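Local coordinates for rhogap protein (Gallus gallus, PDB 1F7C) that activates GTP hydrolysis by the small GTPases RhoA and Cdc42, the piece described here being the all-helical RhoGAP domain of a larger protein, at residues R67-K70 with L71-I74; G37-I40 with I41-I45; I137-L140 with V141-P145. All blocks are in the same frame, centred on the assembly; numbering follows the deposited sequence.

Contact 1: R67-K70 with L71-I74; sequences RVQK and LLSI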
loop_
_atom_site.group_PDB
_atom_site.type_symbol
_atom_site.label_atom_id
_atom_site.label_comp_id
_atom_site.label_asym_id
_atom_site.label_seq_id
_atom_site.Cartn_x
_atom_site.Cartn_y
_atom_site.Cartn_z
ATOM N N ARG A 67 -0.640 6.715 20.469
ATOM C CA ARG A 67 0.710 6.212 20.261
ATOM C C ARG A 67 1.138 6.361 18.812
ATOM O O ARG A 67 2.309 6.606 18.526
ATOM C CB ARG A 67 0.805 4.746 20.679
ATOM C CG ARG A 67 0.307 4.472 22.083
ATOM C CD ARG A 67 1.017 3.279 22.685
ATOM N NE ARG A 67 2.436 3.560 22.883
ATOM C CZ ARG A 67 3.315 2.687 23.362
ATOM N NH1 ARG A 67 2.928 1.459 23.697
ATOM N NH2 ARG A 67 4.584 3.045 23.514
ATOM N N VAL A 68 0.187 6.215 17.895
ATOM C CA VAL A 68 0.490 6.340 16.475
ATOM C C VAL A 68 1.070 7.718 16.178
ATOM O O VAL A 68 2.213 7.835 15.720
ATOM C CB VAL A 68 -0.773 6.129 15.613
ATOM C CG1 VAL A 68 -0.456 6.391 14.149
ATOM C CG2 VAL A 68 -1.287 4.711 15.789
ATOM N N GLN A 69 0.280 8.756 16.450
ATOM C CA GLN A 69 0.697 10.139 16.217
ATOM C C GLN A 69 2.061 10.429 16.830
ATOM O O GLN A 69 2.864 11.171 16.260
ATOM C CB GLN A 69 -0.330 11.113 16.803
ATOM C CG GLN A 69 -1.710 11.047 16.172
ATOM C CD GLN A 69 -1.667 11.248 14.673
ATOM O OE1 GLN A 69 -0.873 12.041 14.164
ATOM N NE2 GLN A 69 -2.531 10.538 13.956
ATOM N N LYS A 70 2.317 9.842 17.994
ATOM C CA LYS A 70 3.581 10.054 18.684
ATOM C C LYS A 70 4.755 9.430 17.939
ATOM O O LYS A 70 5.849 9.992 17.919
ATOM C CB LYS A 70 3.510 9.498 20.108
ATOM C CG LYS A 70 4.745 9.815 20.935
ATOM C CD LYS A 70 4.609 9.342 22.371
ATOM C CE LYS A 70 5.880 9.633 23.161
ATOM N NZ LYS A 70 5.778 9.154 24.567
ATOM N N LEU A 71 4.533 8.266 17.334
ATOM C CA LEU A 71 5.593 7.605 16.580
ATOM C C LEU A 71 5.834 8.413 15.313
ATOM O O LEU A 71 6.979 8.632 14.907
ATOM C CB LEU A 71 5.191 6.167 16.224
ATOM C CG LEU A 71 6.093 5.403 15.241
ATOM C CD1 LEU A 71 7.526 5.390 15.741
ATOM C CD2 LEU A 71 5.578 3.986 15.068
ATOM N N LEU A 72 4.746 8.864 14.697
ATOM C CA LEU A 72 4.831 9.664 13.482
ATOM C C LEU A 72 5.691 10.903 13.702
ATOM O O LEU A 72 6.642 11.149 12.957
ATOM C CB LEU A 72 3.433 10.076 13.016
ATOM C CG LEU A 72 2.667 8.990 12.260
ATOM C CD1 LEU A 72 1.267 9.463 11.917
ATOM C CD2 LEU A 72 3.433 8.649 10.993
ATOM N N SER A 73 5.362 11.674 14.735
ATOM C CA SER A 73 6.105 12.892 15.049
ATOM C C SER A 73 7.599 12.619 15.195
ATOM O O SER A 73 8.425 13.477 14.893
ATOM C CB SER A 73 5.565 13.525 16.332
ATOM O OG SER A 73 5.764 12.670 17.443
ATOM N N ILE A 74 7.948 11.424 15.658
ATOM C CA ILE A 74 9.352 11.073 15.820
ATOM C C ILE A 74 9.963 10.660 14.486
ATOM O O ILE A 74 11.165 10.823 14.263
ATOM C CB ILE A 74 9.530 9.914 16.819
ATOM C CG1 ILE A 74 8.986 10.323 18.187
ATOM C CG2 ILE A 74 11.005 9.536 16.926
ATOM C CD1 ILE A 74 9.138 9.254 19.250
#
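Ser73 reaches back along helix 65-76 and donates a hydrogen bond through OG to Lys70 O, 2.7 Å away. Two backbone hydrogens also engage this end of the helix: Ser73 N gives an i to i-4 hydrogen bond to Gln69 O at 3.0 Å with a nearly straight N-H path (169°), and Ile74 N makes only a weak hydrogen bond to Lys70 O. The hydroxyl can reach because chi1 is 64°, which sets OG between the backbone N and the carbonyl carbon. It comes in from above the plane of the Lys70 carbonyl, 39° out of it, instead of approaching on a lone pair. Ile74, four residues on, lays CG1 3.2 Å from the same Lys70 O.

On the buried side Val68 and Leu72 lie side by side and point the same way, Val68 CG1 being 4.2 Å from Leu72 CD1. That methyl of Leu72 also meets the amide end of Gln69, with OE1 4.0 Å from CD1; the bend of the Gln69 chain at chi2 turns the amide back toward the preceding turn, where NE2 makes a weak hydrogen bond to Asn65 OD1. Backbone hydrogen bonds fix the spacing beneath this pair, Leu72 N to Val68 O measuring 2.9 Å.

Further out, Val68 and Leu72 both rest on Thr103 of helix 94-106, while Leu71 meets Ile97 and Trp92. Arg67 turns its NH1 to Glu93 in a salt bridge. The helix is therefore amphipathic: apolar branches lock it against helix 94-106 in the RhoGAP fold, and on the exposed side the serine hydroxyl is satisfied within its own helix, by a carbonyl oxygen that receives little from its regular i+4 partner.

Contact 2: G37-I40 with I41-I45; sequences GFSI and IKKCI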
loop_
_atom_site.group_PDB
_atom_site.type_symbol
_atom_site.label_atom_id
_atom_site.label_comp_id
_atom_site.label_asym_id
_atom_site.label_seq_id
_atom_site.Cartn_x
_atom_site.Cartn_y
_atom_site.Cartn_z
ATOM N N GLY A 37 9.481 10.631 3.673
ATOM C CA GLY A 37 8.413 9.685 3.411
ATOM C C GLY A 37 8.936 8.280 3.137
ATOM O O GLY A 37 8.465 7.322 3.745
ATOM N N PHE A 38 9.896 8.146 2.225
ATOM C CA PHE A 38 10.464 6.836 1.922
ATOM C C PHE A 38 11.141 6.255 3.156
ATOM O O PHE A 38 11.211 5.041 3.319
ATOM C CB PHE A 38 11.490 6.919 0.797
ATOM C CG PHE A 38 10.884 7.047 -0.568
ATOM C CD1 PHE A 38 10.360 8.262 -1.006
ATOM C CD2 PHE A 38 10.835 5.949 -1.421
ATOM C CE1 PHE A 38 9.796 8.380 -2.279
ATOM C CE2 PHE A 38 10.272 6.057 -2.696
ATOM C CZ PHE A 38 9.752 7.276 -3.124
ATOM N N SER A 39 11.650 7.132 4.012
ATOM C CA SER A 39 12.309 6.726 5.242
ATOM C C SER A 39 11.268 6.084 6.163
ATOM O O SER A 39 11.475 5.005 6.716
ATOM C CB SER A 39 12.925 7.953 5.916
ATOM O OG SER A 39 13.380 7.657 7.225
ATOM N N ILE A 40 10.140 6.765 6.311
ATOM C CA ILE A 40 9.051 6.283 7.144
ATOM C C ILE A 40 8.548 4.925 6.657
ATOM O O ILE A 40 8.380 4.001 7.448
ATOM C CB ILE A 40 7.885 7.300 7.144
ATOM C CG1 ILE A 40 8.339 8.590 7.838
ATOM C CG2 ILE A 40 6.659 6.708 7.828
ATOM C CD1 ILE A 40 7.236 9.611 8.024
ATOM N N ILE A 41 8.313 4.808 5.357
ATOM C CA ILE A 41 7.839 3.561 4.789
ATOM C C ILE A 41 8.823 2.412 5.000
ATOM O O ILE A 41 8.424 1.319 5.399
ATOM C CB ILE A 41 7.570 3.710 3.288
ATOM C CG1 ILE A 41 6.381 4.641 3.077
ATOM C CG2 ILE A 41 7.294 2.346 2.664
ATOM C CD1 ILE A 41 5.092 4.097 3.630
ATOM N N LYS A 42 10.100 2.661 4.728
ATOM C CA LYS A 42 11.123 1.638 4.897
ATOM C C LYS A 42 11.283 1.190 6.352
ATOM O O LYS A 42 11.421 0.006 6.625
ATOM C CB LYS A 42 12.465 2.131 4.352
ATOM C CG LYS A 42 12.499 2.214 2.844
ATOM C CD LYS A 42 13.866 2.629 2.312
ATOM C CE LYS A 42 14.218 4.053 2.700
ATOM N NZ LYS A 42 15.475 4.502 2.027
ATOM N N LYS A 43 11.267 2.139 7.282
ATOM C CA LYS A 43 11.404 1.804 8.687
ATOM C C LYS A 43 10.219 0.962 9.145
ATOM O O LYS A 43 10.376 0.045 9.953
ATOM C CB LYS A 43 11.484 3.071 9.534
ATOM C CG LYS A 43 12.723 3.919 9.318
ATOM C CD LYS A 43 12.652 5.177 10.192
ATOM C CE LYS A 43 13.829 6.119 9.951
ATOM N NZ LYS A 43 15.149 5.499 10.271
ATOM N N CYS A 44 9.033 1.268 8.626
ATOM C CA CYS A 44 7.833 0.533 8.997
ATOM C C CYS A 44 7.786 -0.842 8.349
ATOM O O CYS A 44 7.379 -1.822 8.978
ATOM C CB CYS A 44 6.584 1.320 8.619
ATOM S SG CYS A 44 6.256 2.748 9.663
ATOM N N ILE A 45 8.204 -0.919 7.092
ATOM C CA ILE A 45 8.199 -2.193 6.386
ATOM C C ILE A 45 9.156 -3.152 7.070
ATOM O O ILE A 45 8.821 -4.305 7.333
ATOM C CB ILE A 45 8.639 -2.035 4.913
ATOM C CG1 ILE A 45 7.565 -1.297 4.123
ATOM C CG2 ILE A 45 8.912 -3.387 4.295
ATOM C CD1 ILE A 45 6.185 -1.727 4.469
#
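Lys43 lies back along helix 35-51 over the turn that precedes it and meets Ser39 with nearly its whole length. Its CB is 3.4 Å from Ser39 O, the same oxygen that accepts the Lys43 backbone N in an i to i-4 hydrogen bond of 2.9 Å. One atom further, CG comes closer still to Ser39 O, at 3.1 Å, because chi1 of -66° puts it anti to the carbonyl carbon and beside the backbone N, on the side of the preceding turn. CD then moves off the carbonyl and heads for the serine side chain. CE arrives there, 3.2 Å from Ser39 OG, a contact of a polarised methylene with a hydroxyl. At chi4 (-61°) the chain bends, and NZ ends 4.1 Å from Ser39 OG while making a weak hydrogen bond to Thr86 O.

Lys43 lies at the border with helix 65-76, where it touches Leu75. In the RhoGAP domain, a bundle of helices, helix 35-51 lies against three others: Ile40 touches Leu75 and Met76 of helix 65-76, Ile41 packs on Leu101 and Tyr104 of helix 94-106, and Phe38 lies on Met151 of helix 146-164.

Lys42 repeats the opening moves of Lys43 one residue earlier: its CG is 3.1 Å from Phe38 O. The bend comes at chi3 instead, and this returns CE to the same Phe38 oxygen, 3.2 Å away. On the buried side Ile40 CG2 and Cys44 SG make an apolar contact at 4.4 Å. The main-chain hydrogen bond from Ile41 N to Gly37 O is nearly linear, at 169°, and those from Lys42 N to Phe38 O and from Cys44 N to Ile40 O continue the regular helical pattern.

Contact 3: I137-L140 with V141-P145; sequences IHSL and VHRLP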
loop_
_atom_site.group_PDB
_atom_site.type_symbol
_atom_site.label_atom_id
_atom_site.label_comp_id
_atom_site.label_asym_id
_atom_site.label_seq_id
_atom_site.Cartn_x
_atom_site.Cartn_y
_atom_site.Cartn_z
ATOM N N ILE A 137 -2.752 -2.260 -16.430
ATOM C CA ILE A 137 -2.300 -1.763 -15.145
ATOM C C ILE A 137 -0.781 -1.665 -15.168
ATOM O O ILE A 137 -0.205 -0.701 -14.660
ATOM C CB ILE A 137 -2.800 -2.689 -14.009
ATOM C CG1 ILE A 137 -4.316 -2.500 -13.864
ATOM C CG2 ILE A 137 -2.080 -2.376 -12.697
ATOM C CD1 ILE A 137 -4.998 -3.406 -12.870
ATOM N N HIS A 138 -0.136 -2.652 -15.781
ATOM C CA HIS A 138 1.318 -2.664 -15.884
ATOM C C HIS A 138 1.777 -1.389 -16.596
ATOM O O HIS A 138 2.650 -0.671 -16.113
ATOM C CB HIS A 138 1.787 -3.892 -16.670
ATOM C CG HIS A 138 3.277 -4.019 -16.767
ATOM N ND1 HIS A 138 3.893 -4.952 -17.570
ATOM C CD2 HIS A 138 4.274 -3.342 -16.146
ATOM C CE1 HIS A 138 5.204 -4.847 -17.441
ATOM N NE2 HIS A 138 5.461 -3.877 -16.583
ATOM N N SER A 139 1.180 -1.123 -17.750
ATOM C CA SER A 139 1.494 0.064 -18.526
ATOM C C SER A 139 1.192 1.349 -17.746
ATOM O O SER A 139 1.947 2.325 -17.811
ATOM C CB SER A 139 0.690 0.060 -19.821
ATOM O OG SER A 139 0.788 1.323 -20.445
ATOM N N LEU A 140 0.084 1.351 -17.010
ATOM C CA LEU A 140 -0.292 2.521 -16.219
ATOM C C LEU A 140 0.700 2.799 -15.093
ATOM O O LEU A 140 0.949 3.953 -14.754
ATOM C CB LEU A 140 -1.699 2.346 -15.635
ATOM C CG LEU A 140 -2.844 2.497 -16.644
ATOM C CD1 LEU A 140 -4.163 2.110 -15.989
ATOM C CD2 LEU A 140 -2.905 3.937 -17.144
ATOM N N VAL A 141 1.261 1.748 -14.506
ATOM C CA VAL A 141 2.215 1.932 -13.426
ATOM C C VAL A 141 3.496 2.571 -13.930
ATOM O O VAL A 141 4.108 3.379 -13.230
ATOM C CB VAL A 141 2.568 0.591 -12.731
ATOM C CG1 VAL A 141 3.754 0.787 -11.781
ATOM C CG2 VAL A 141 1.354 0.061 -11.966
ATOM N N HIS A 142 3.909 2.213 -15.139
ATOM C CA HIS A 142 5.138 2.766 -15.689
ATOM C C HIS A 142 5.017 4.190 -16.203
ATOM O O HIS A 142 6.012 4.803 -16.587
ATOM C CB HIS A 142 5.708 1.843 -16.770
ATOM C CG HIS A 142 6.612 0.793 -16.214
ATOM N ND1 HIS A 142 6.146 -0.264 -15.459
ATOM C CD2 HIS A 142 7.964 0.701 -16.196
ATOM C CE1 HIS A 142 7.170 -0.956 -14.996
ATOM N NE2 HIS A 142 8.285 -0.392 -15.428
ATOM N N ARG A 143 3.799 4.715 -16.185
ATOM C CA ARG A 143 3.571 6.073 -16.614
ATOM C C ARG A 143 3.527 7.032 -15.423
ATOM O O ARG A 143 3.551 8.249 -15.596
ATOM C CB ARG A 143 2.295 6.132 -17.454
ATOM C CG ARG A 143 2.487 5.419 -18.789
ATOM C CD ARG A 143 1.396 5.736 -19.775
ATOM N NE ARG A 143 0.191 4.954 -19.548
ATOM C CZ ARG A 143 -0.993 5.250 -20.070
ATOM N NH1 ARG A 143 -1.133 6.320 -20.846
ATOM N NH2 ARG A 143 -2.037 4.469 -19.830
ATOM N N LEU A 144 3.492 6.479 -14.215
ATOM C CA LEU A 144 3.471 7.294 -13.005
ATOM C C LEU A 144 4.830 7.930 -12.769
ATOM O O LEU A 144 5.838 7.435 -13.235
ATOM C CB LEU A 144 3.152 6.444 -11.772
ATOM C CG LEU A 144 1.793 5.766 -11.630
ATOM C CD1 LEU A 144 1.812 4.845 -10.413
ATOM C CD2 LEU A 144 0.712 6.817 -11.492
ATOM N N PRO A 145 4.869 9.054 -12.051
ATOM C CA PRO A 145 6.169 9.685 -11.784
ATOM C C PRO A 145 6.999 8.706 -10.925
ATOM O O PRO A 145 6.457 7.977 -10.087
ATOM C CB PRO A 145 5.798 10.943 -10.994
ATOM C CG PRO A 145 4.392 11.250 -11.455
ATOM C CD PRO A 145 3.746 9.896 -11.598
#
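The imidazoles of His138 and His142 stand one turn apart and cross obliquely, with centroids 5.2 Å from each other and planes at 77°. His138 CD2 and His142 ND1 come within 3.7 Å. Chi1 of -177° sets the His138 ring anti to its backbone N, leaning toward the C-terminal end of helix 130-141, where His142 follows. The edge of the second ring lies close to His138 O, near the ring plane. Pro220 touches both rings, and His138 NE2 is hydrogen-bonded to Thr218 O, so the pair meets the C-terminal part of the chain.

On the buried flank, Val141 sends CG2 back over Ile137 O (3.2 Å) and meets Ile137 CG2 at 4.3 Å. These two rest on Leu208 of helix 198-210. Arg143 folds back onto the helix: its CG lies 3.3 Å from Ser139 O, and its guanidinium has that carbonyl oxygen at its edge, in plane. The guanidinium crosses Leu140 obliquely, at a separation too short to be trusted in detail.

Val141 to Leu144 form a type I turn that leads toward helix 146-164. Arg143 N hydrogen-bonds to Leu140 O at 3.3 Å, arriving from well above the carbonyl plane, while His142 N still reaches His138 O. Arg149 NH1 hydrogen-bonds to Leu144 O and more weakly to Val141 O. Carbonyl groups at this turn are thus partly served by a positive side chain, which would probably temper the negative electrostatic potential they gather there.

Overall arrangement
From the N terminus the chain enters contact 2 on helix 35-51, then contact 1 on helix 65-76, and much later contact 3, where helix 130-141 turns toward helix 146-164. Each joins two consecutive segments through residues three or four apart, so none closes a long loop; the three stand in series and neither nest nor cross. Contacts 1 and 2 lie on the same side of the chain's centre, 13 Å apart between centres, and helix 94-106 packs against both. Contact 3 is on the opposite side from contact 1, 32 Å between centres. The turn of contact 3 leads into helix 146-164, which also carries Met151, a neighbour of Phe38 in contact 2.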